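Local coordinates for programmed cell death 6-interacting protein (Homo sapiens, PDB 5WA1) that takes part in multivesicular body biogenesis, cytokinesis and membrane repair, its Bro1 domain being the part that interacts with the ESCRT-III CHMP4 proteins, at residues A[144-149]-A[203-208]; A[150-155]-A[175-180]. All coordinates share one frame; numbering follows the deposited sequence.

Overall arrangement
Helix 137-157 runs through both contacts in the interior of this Bro1 domain, meeting two helices that follow each other in the chain. Interaction 2 is a close antiparallel pairing with helix 164-191; interaction 1 reaches further, to the start of helix 202-226, through one phenylalanine. Their centres lie about 8 Å apart, and interaction 2 is nested within the chain loop that interaction 1 closes. The two also touch directly: Leu145 CD1 packs on Ala180 CB at 3.7 Å, and Ala149 CB lies 3.8 Å from the same Ala180 CB. Of the four segments, 203-208 falls in the region that interacts with CHMP4A, CHMP4B and CHMP4C.

Interaction 1: residues A[144-149]-A[203-208]; sequences VLFNCA and DTVGTL
Phe146 spans the gap to the 203-208 segment by itself, and it does so with one side of its ring. Its CE2 atom is 4.0 Å from Val205 CG1, a methyl that lies against the CD2-CE2 edge, near the ring plane. The same CE2 is also 4.0 Å from Leu208 CD1, which comes in obliquely, the leucine side chain running at about a right angle to that of Phe146. The two methyls come from successive turns of the other helix. The backbones stay well apart, with 8.6 Å between the CA atoms of Phe146 and Val205, so the length of the aromatic side chain bridges the distance. With chi1 at -173° the ring swings out from its helix, and its CD2-CE2 side reaches the partner although the CB is not aimed there. On the other helix, CG1 of Val205 stands anti to the carbonyl carbon, which puts this branch against the ring.

This is buried helix-to-helix packing within the Bro1 domain, one aromatic ring joining helix 137-157 to the start of helix 202-226. Phe181 packs edge-to-face with Phe146 and also touches Leu208, tying helix 164-191 into the same apolar cluster. On other sides of helix 137-157, Val144 meets Trp116 of strand 114-117, and Cys148 rests on Leu89 of helix 83-97.

Interaction 2: residues A[150-155]-A[175-180]; sequences ALASQI and QFASGA
Ala152 presses its CB against the edge of the Phe176 ring, near the ring plane, with CD2 as the nearest ring atom at 3.7 Å. The ring is brought there by chi1 of 169°, which sets CG anti to the backbone nitrogen. Ala180 CB sits over one face of the ring, 4.3 Å above the plane and toward the rim, so a residue one turn on in its own helix backs the phenylalanine. Ala152 CB also meets Ala177 CB, at 4.4 Å. These small side chains let the helices come close: the axes of the two segments approach to 8.4 Å. Their N-to-C directions differ by 157°, and helices 137-157 and 164-191, consecutive in the chain, form an antiparallel helical hairpin in the core of the Bro1 domain.

Ser153 borders the contact and turns its hydroxyl back to its own helix. OG donates to Ala150 O at 2.7 Å, standing 18° off the plane of that carbonyl, whose oxygen also accepts from Gln154 N. The hydroxyl has a further hydrogen bond with Val28 N, while Met212 of helix 202-226 touches both Ser153 and Ala177. No hydrogen bond joins the two segments, so their association here rests on close apolar fit, with the buried serine hydroxyl satisfied by backbone groups.

Interaction 1: residues A[144-149]-A[203-208]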
loop_
_atom_site.group_PDB
_atom_site.type_symbol
_atom_site.label_atom_id
_atom_site.label_comp_id
_atom_site.label_asym_id
_atom_site.label_seq_id
_atom_site.Cartn_x
_atom_site.Cartn_y
_atom_site.Cartn_z
ATOM N N VAL A 144 11.276 8.629 6.937
ATOM C CA VAL A 144 10.068 9.443 7.009
ATOM C C VAL A 144 9.098 9.056 5.899
ATOM O O VAL A 144 7.891 8.919 6.132
ATOM C CB VAL A 144 10.430 10.940 6.974
ATOM C CG1 VAL A 144 9.208 11.783 6.666
ATOM C CG2 VAL A 144 11.012 11.339 8.298
ATOM N N LEU A 145 9.604 8.854 4.680
ATOM C CA LEU A 145 8.709 8.446 3.600
ATOM C C LEU A 145 8.121 7.065 3.862
ATOM O O LEU A 145 6.978 6.797 3.477
ATOM C CB LEU A 145 9.437 8.468 2.253
ATOM C CG LEU A 145 8.525 8.165 1.054
ATOM C CD1 LEU A 145 7.315 9.096 1.056
ATOM C CD2 LEU A 145 9.291 8.251 -0.270
ATOM N N PHE A 146 8.882 6.183 4.517
ATOM C CA PHE A 146 8.345 4.892 4.934
ATOM C C PHE A 146 7.133 5.070 5.835
ATOM O O PHE A 146 6.120 4.381 5.676
ATOM C CB PHE A 146 9.429 4.087 5.660
ATOM C CG PHE A 146 9.019 2.669 5.993
ATOM C CD1 PHE A 146 8.294 2.390 7.145
ATOM C CD2 PHE A 146 9.371 1.621 5.156
ATOM C CE1 PHE A 146 7.912 1.094 7.444
ATOM C CE2 PHE A 146 9.005 0.314 5.454
ATOM C CZ PHE A 146 8.275 0.051 6.599
ATOM N N ASN A 147 7.229 5.976 6.807
ATOM C CA ASN A 147 6.120 6.173 7.735
ATOM C C ASN A 147 4.941 6.858 7.063
ATOM O O ASN A 147 3.797 6.606 7.446
ATOM C CB ASN A 147 6.592 6.961 8.965
ATOM C CG ASN A 147 7.343 6.084 9.956
ATOM O OD1 ASN A 147 7.713 4.959 9.629
ATOM N ND2 ASN A 147 7.566 6.590 11.166
ATOM N N CYS A 148 5.187 7.731 6.076
ATOM C CA CYS A 148 4.073 8.263 5.292
ATOM C C CYS A 148 3.305 7.126 4.634
ATOM O O CYS A 148 2.074 7.043 4.736
ATOM C CB CYS A 148 4.572 9.231 4.222
ATOM S SG CYS A 148 5.388 10.729 4.835
ATOM N N ALA A 149 4.030 6.238 3.952
ATOM C CA ALA A 149 3.396 5.098 3.293
ATOM C C ALA A 149 2.703 4.191 4.303
ATOM O O ALA A 149 1.564 3.757 4.084
ATOM C CB ALA A 149 4.445 4.319 2.497
ATOM N N ASP A 203 14.316 -4.897 -1.471
ATOM C CA ASP A 203 13.484 -6.091 -1.605
ATOM C C ASP A 203 12.218 -5.988 -0.760
ATOM O O ASP A 203 11.127 -6.347 -1.214
ATOM C CB ASP A 203 14.284 -7.333 -1.224
ATOM C CG ASP A 203 15.024 -7.926 -2.401
ATOM O OD1 ASP A 203 15.294 -7.176 -3.364
ATOM O OD2 ASP A 203 15.328 -9.139 -2.369
ATOM N N THR A 204 12.344 -5.493 0.471
ATOM C CA THR A 204 11.185 -5.396 1.349
ATOM C C THR A 204 10.193 -4.351 0.853
ATOM O O THR A 204 8.986 -4.614 0.803
ATOM C CB THR A 204 11.628 -5.070 2.775
ATOM O OG1 THR A 204 12.560 -6.060 3.223
ATOM C CG2 THR A 204 10.425 -5.047 3.708
ATOM N N VAL A 205 10.674 -3.148 0.509
ATOM C CA VAL A 205 9.743 -2.087 0.132
ATOM C C VAL A 205 9.188 -2.325 -1.264
ATOM O O VAL A 205 8.075 -1.891 -1.574
ATOM C CB VAL A 205 10.391 -0.693 0.251
ATOM C CG1 VAL A 205 10.460 -0.262 1.721
ATOM C CG2 VAL A 205 11.771 -0.662 -0.392
ATOM N N GLY A 206 9.929 -3.025 -2.124
ATOM C CA GLY A 206 9.347 -3.458 -3.383
ATOM C C GLY A 206 8.162 -4.385 -3.182
ATOM O O GLY A 206 7.148 -4.278 -3.879
ATOM N N THR A 207 8.265 -5.304 -2.218
ATOM C CA THR A 207 7.138 -6.198 -1.961
ATOM C C THR A 207 5.975 -5.443 -1.327
ATOM O O THR A 207 4.818 -5.644 -1.705
ATOM C CB THR A 207 7.569 -7.374 -1.079
ATOM O OG1 THR A 207 8.512 -8.179 -1.792
ATOM C CG2 THR A 207 6.367 -8.243 -0.706
ATOM N N LEU A 208 6.263 -4.566 -0.364
ATOM C CA LEU A 208 5.211 -3.734 0.209
ATOM C C LEU A 208 4.528 -2.893 -0.863
ATOM O O LEU A 208 3.313 -2.685 -0.813
ATOM C CB LEU A 208 5.787 -2.821 1.298
ATOM C CG LEU A 208 6.319 -3.543 2.539
ATOM C CD1 LEU A 208 7.024 -2.553 3.465
ATOM C CD2 LEU A 208 5.178 -4.232 3.261
#

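Interaction 2: residues A[150-155]-A[175-180]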
loop_
_atom_site.group_PDB
_atom_site.type_symbol
_atom_site.label_atom_id
_atom_site.label_comp_id
_atom_site.label_asym_id
_atom_site.label_seq_id
_atom_site.Cartn_x
_atom_site.Cartn_y
_atom_site.Cartn_z
ATOM N N ALA A 150 3.376 3.896 5.420
ATOM C CA ALA A 150 2.808 3.012 6.434
ATOM C C ALA A 150 1.547 3.610 7.044
ATOM O O ALA A 150 0.525 2.926 7.187
ATOM C CB ALA A 150 3.853 2.735 7.522
ATOM N N LEU A 151 1.601 4.886 7.437
ATOM C CA LEU A 151 0.409 5.509 8.000
ATOM C C LEU A 151 -0.713 5.577 6.968
ATOM O O LEU A 151 -1.882 5.338 7.295
ATOM C CB LEU A 151 0.752 6.900 8.559
ATOM C CG LEU A 151 -0.412 7.627 9.240
ATOM C CD1 LEU A 151 -0.926 6.828 10.426
ATOM C CD2 LEU A 151 -0.047 9.047 9.679
ATOM N N ALA A 152 -0.374 5.851 5.703
ATOM C CA ALA A 152 -1.390 5.833 4.652
ATOM C C ALA A 152 -2.017 4.450 4.510
ATOM O O ALA A 152 -3.230 4.329 4.290
ATOM C CB ALA A 152 -0.786 6.271 3.318
ATOM N N SER A 153 -1.204 3.391 4.624
ATOM C CA SER A 153 -1.754 2.038 4.553
ATOM C C SER A 153 -2.679 1.763 5.728
ATOM O O SER A 153 -3.686 1.063 5.574
ATOM C CB SER A 153 -0.627 0.997 4.510
ATOM O OG SER A 153 -0.120 0.729 5.818
ATOM N N GLN A 154 -2.369 2.317 6.904
ATOM C CA GLN A 154 -3.229 2.105 8.062
ATOM C C GLN A 154 -4.539 2.868 7.927
ATOM O O GLN A 154 -5.604 2.354 8.296
ATOM C CB GLN A 154 -2.504 2.514 9.342
ATOM C CG GLN A 154 -1.271 1.660 9.642
ATOM C CD GLN A 154 -0.682 1.981 11.004
ATOM O OE1 GLN A 154 -1.401 2.391 11.910
ATOM N NE2 GLN A 154 0.632 1.810 11.150
ATOM N N ILE A 155 -4.481 4.097 7.412
ATOM C CA ILE A 155 -5.698 4.869 7.179
ATOM C C ILE A 155 -6.573 4.173 6.143
ATOM O O ILE A 155 -7.798 4.086 6.294
ATOM C CB ILE A 155 -5.339 6.306 6.754
ATOM C CG1 ILE A 155 -4.659 7.043 7.910
ATOM C CG2 ILE A 155 -6.582 7.043 6.259
ATOM C CD1 ILE A 155 -4.018 8.389 7.531
ATOM N N GLN A 175 -2.699 3.543 -3.299
ATOM C CA GLN A 175 -1.855 3.902 -4.434
ATOM C C GLN A 175 -0.729 4.838 -4.010
ATOM O O GLN A 175 0.389 4.746 -4.530
ATOM C CB GLN A 175 -2.701 4.525 -5.539
ATOM C CG GLN A 175 -3.585 3.489 -6.244
ATOM C CD GLN A 175 -4.458 4.125 -7.298
ATOM O OE1 GLN A 175 -4.105 4.160 -8.480
ATOM N NE2 GLN A 175 -5.594 4.661 -6.872
ATOM N N PHE A 176 -1.004 5.747 -3.071
ATOM C CA PHE A 176 0.067 6.563 -2.514
ATOM C C PHE A 176 1.104 5.694 -1.810
ATOM O O PHE A 176 2.305 5.816 -2.070
ATOM C CB PHE A 176 -0.494 7.607 -1.545
ATOM C CG PHE A 176 0.579 8.298 -0.756
ATOM C CD1 PHE A 176 1.283 9.348 -1.311
ATOM C CD2 PHE A 176 0.946 7.836 0.504
ATOM C CE1 PHE A 176 2.317 9.974 -0.599
ATOM C CE2 PHE A 176 1.976 8.442 1.215
ATOM C CZ PHE A 176 2.655 9.514 0.660
ATOM N N ALA A 177 0.658 4.810 -0.908
ATOM C CA ALA A 177 1.598 3.943 -0.204
ATOM C C ALA A 177 2.411 3.109 -1.184
ATOM O O ALA A 177 3.632 2.974 -1.032
ATOM C CB ALA A 177 0.858 3.040 0.784
ATOM N N SER A 178 1.759 2.580 -2.220
ATOM C CA SER A 178 2.466 1.800 -3.231
ATOM C C SER A 178 3.559 2.620 -3.900
ATOM O O SER A 178 4.679 2.136 -4.097
ATOM C CB SER A 178 1.483 1.282 -4.282
ATOM O OG SER A 178 2.174 0.537 -5.288
ATOM N N GLY A 179 3.245 3.863 -4.277
ATOM C CA GLY A 179 4.237 4.695 -4.934
ATOM C C GLY A 179 5.336 5.152 -3.998
ATOM O O GLY A 179 6.483 5.342 -4.422
ATOM N N ALA A 180 5.014 5.332 -2.718
ATOM C CA ALA A 180 6.032 5.780 -1.775
ATOM C C ALA A 180 6.989 4.651 -1.412
ATOM O O ALA A 180 8.201 4.873 -1.339
ATOM C CB ALA A 180 5.377 6.359 -0.518
#